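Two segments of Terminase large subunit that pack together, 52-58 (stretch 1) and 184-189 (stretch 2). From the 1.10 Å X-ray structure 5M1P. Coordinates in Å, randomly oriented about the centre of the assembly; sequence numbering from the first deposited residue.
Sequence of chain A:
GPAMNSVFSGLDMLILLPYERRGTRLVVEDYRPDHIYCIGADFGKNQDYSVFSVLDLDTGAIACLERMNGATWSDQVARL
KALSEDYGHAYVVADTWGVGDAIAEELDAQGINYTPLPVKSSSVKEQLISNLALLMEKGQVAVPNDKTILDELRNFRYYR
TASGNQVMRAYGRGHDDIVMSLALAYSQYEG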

# COMPACT_ATOMS: atom_id res chain seq x y z
N PHE A 52 -1.70 5.29 -1.51
CA PHE A 52 -2.81 4.57 -2.13
C PHE A 52 -2.25 3.84 -3.34
O PHE A 52 -1.74 4.47 -4.25
N SER A 53 -2.35 2.51 -3.33
CA SER A 53 -1.76 1.67 -4.37
C SER A 53 -2.87 0.97 -5.15
O SER A 53 -3.53 0.09 -4.62
N VAL A 54 -3.02 1.34 -6.41
CA VAL A 54 -4.03 0.77 -7.29
C VAL A 54 -3.45 -0.48 -7.96
O VAL A 54 -2.50 -0.38 -8.74
N LEU A 55 -4.05 -1.63 -7.65
CA LEU A 55 -3.63 -2.94 -8.15
C LEU A 55 -4.64 -3.49 -9.14
O LEU A 55 -5.81 -3.59 -8.85
N ASP A 56 -4.15 -3.82 -10.32
CA ASP A 56 -4.93 -4.53 -11.32
C ASP A 56 -4.96 -6.01 -10.89
O ASP A 56 -3.92 -6.70 -10.93
N LEU A 57 -6.12 -6.48 -10.45
CA LEU A 57 -6.24 -7.84 -9.92
C LEU A 57 -6.24 -8.91 -11.02
O LEU A 57 -6.10 -10.10 -10.71
N ASP A 58 -6.39 -8.51 -12.28
CA ASP A 58 -6.27 -9.43 -13.40
C ASP A 58 -4.81 -9.68 -13.78
O ASP A 58 -4.49 -10.76 -14.25
N LEU A 184 -1.46 -4.21 1.62
CA LEU A 184 -2.92 -4.13 1.65
C LEU A 184 -3.52 -4.44 0.28
O LEU A 184 -4.47 -5.20 0.19
N ALA A 185 -2.93 -3.89 -0.79
CA ALA A 185 -3.40 -4.17 -2.15
C ALA A 185 -3.25 -5.64 -2.48
O ALA A 185 -4.22 -6.31 -2.89
N TYR A 186 -2.04 -6.15 -2.31
CA TYR A 186 -1.74 -7.54 -2.67
C TYR A 186 -2.39 -8.60 -1.80
O TYR A 186 -2.44 -9.77 -2.19
N SER A 187 -2.94 -8.21 -0.65
CA SER A 187 -3.76 -9.12 0.15
C SER A 187 -4.96 -9.68 -0.62
O SER A 187 -5.51 -10.71 -0.24
N GLN A 188 -5.36 -8.98 -1.68
CA GLN A 188 -6.50 -9.37 -2.51
C GLN A 188 -6.13 -10.18 -3.74
O GLN A 188 -7.02 -10.66 -4.43
N TYR A 189 -4.84 -10.32 -4.02
CA TYR A 189 -4.41 -10.90 -5.29
C TYR A 189 -4.31 -12.41 -5.18
O TYR A 189 -3.71 -12.93 -4.26

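This is a small, almost wholly apolar contact in which a strand and the loop after it pack against a helical segment and a type I turn from Y186 to Y189, with no hydrogen bond crossing between them. About 351 Å² is buried, both sides summed.

Stretch 1 runs as a strand through D56, and alternate residues face the helix. S53 and L55 direct their CA-to-CB bonds toward stretch 2, while V54 points away and F52 is out of reach.

L55 is the centre of the contact and has the largest covered area. Its chi1 is t and its chi2 is p. L55 CB lies 4.0 Å from A185 CB. The A185 methyl points toward the strand; L55 CA and A185 CA are 6.1 Å apart. A185 CB also lies 3.8 Å from S53 O and 4.4 Å from S53 CB. S53 is in the m rotamer, and its OG is hydrogen-bonded elsewhere in the structure.

The two methyls of L55 reach past A185. L55 CD2 sits 3.4 Å from A185 O and 4.2 Å from Y189 CB. L55 CD2 also lies over one face of the Y186 ring, 4.0 Å from the ring centroid and 14° off the ring normal, a CH-pi contact. L55 CD1 approaches the same ring, 3.6 Å from Y186 CZ. Y186 has chi1 m. Its CA-to-CB bond points sideways, but the ring comes nearer to the strand.

Beyond the strand, L57 (chi1 m, chi2 t) meets the turn. Its CA-to-CB bond is sideways, yet its end comes nearer. L57 CD2 lies 3.7 Å from Q188 O, 3.9 Å from Q188 CB and 4.3 Å from Y189 CB. These atoms belong to the type I turn, in which Y189 N donates to Y186 O at 3.1 Å. Y189 is t at chi1. The edge of its ring meets the L57 backbone, with Y189 CE1 3.5 Å from L57 O.

No polar side chain bonds across the interface; several have partners elsewhere or within their own stretch. Y186 OH is hydrogen-bonded to a residue just outside the two stretches. Q188 starts toward stretch 1, but its end leads away, and Q188 NE2 donates to S187 OG at 2.9 Å. S187 (p), pointing away from the strand, donates from S187 OG to L184 O at 2.6 Å. In stretch 1, D58 N donates to D56 OD1 at 2.8 Å, which ties together the residues around L57.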

# COMPACT_ATOMS: atom_id res chain seq x y z
CB PHE A 52 -3.93 5.53 -2.57
CG PHE A 52 -4.39 6.49 -1.50
CD1 PHE A 52 -4.46 6.11 -0.16
CD2 PHE A 52 -4.79 7.78 -1.83
CE1 PHE A 52 -4.89 6.98 0.82
CE2 PHE A 52 -5.24 8.65 -0.85
CZ PHE A 52 -5.27 8.26 0.47
CB SER A 53 -0.83 0.63 -3.74
OG SER A 53 0.26 1.26 -3.10
CB VAL A 54 -4.47 1.78 -8.37
CG1 VAL A 54 -5.61 1.19 -9.19
CG2 VAL A 54 -4.91 3.10 -7.76
CB LEU A 55 -3.49 -3.91 -6.99
CG LEU A 55 -3.12 -5.35 -7.32
CD1 LEU A 55 -1.82 -5.43 -8.09
CD2 LEU A 55 -3.02 -6.15 -6.03
CB ASP A 56 -4.27 -4.36 -12.68
CG ASP A 56 -5.01 -5.04 -13.82
OD1 ASP A 56 -5.64 -6.10 -13.60
OD2 ASP A 56 -4.90 -4.53 -14.95
CB LEU A 57 -7.49 -7.96 -9.05
CG LEU A 57 -7.45 -7.19 -7.73
CD1 LEU A 57 -8.83 -7.14 -7.09
CD2 LEU A 57 -6.45 -7.78 -6.76
CB ASP A 58 -7.05 -8.91 -14.61
CG ASP A 58 -8.56 -8.79 -14.35
OD1 ASP A 58 -9.34 -9.30 -15.18
OD2 ASP A 58 -8.97 -8.20 -13.33
CB LEU A 184 -3.37 -2.76 2.13
CG LEU A 184 -3.14 -2.51 3.63
CD1 LEU A 184 -3.16 -1.03 3.92
CD2 LEU A 184 -4.15 -3.25 4.49
CB ALA A 185 -2.65 -3.32 -3.15
CB TYR A 186 -0.22 -7.76 -2.76
CG TYR A 186 0.35 -7.30 -4.09
CD1 TYR A 186 0.24 -8.10 -5.23
CD2 TYR A 186 0.94 -6.05 -4.24
CE1 TYR A 186 0.73 -7.67 -6.46
CE2 TYR A 186 1.45 -5.61 -5.45
CZ TYR A 186 1.33 -6.42 -6.57
OH TYR A 186 1.84 -5.96 -7.77
CB SER A 187 -4.29 -8.43 1.42
OG SER A 187 -5.32 -7.51 1.11
CB GLN A 188 -7.21 -8.12 -2.99
CG GLN A 188 -7.54 -7.13 -1.89
CD GLN A 188 -8.51 -7.68 -0.87
OE1 GLN A 188 -9.67 -7.94 -1.20
NE2 GLN A 188 -8.05 -7.89 0.35
CB TYR A 189 -3.08 -10.29 -5.72
CG TYR A 189 -2.62 -10.77 -7.08
CD1 TYR A 189 -3.38 -10.54 -8.22
CD2 TYR A 189 -1.43 -11.47 -7.22
CE1 TYR A 189 -2.97 -10.99 -9.46
CE2 TYR A 189 -1.01 -11.92 -8.46
CZ TYR A 189 -1.78 -11.68 -9.58
OH TYR A 189 -1.36 -12.12 -10.82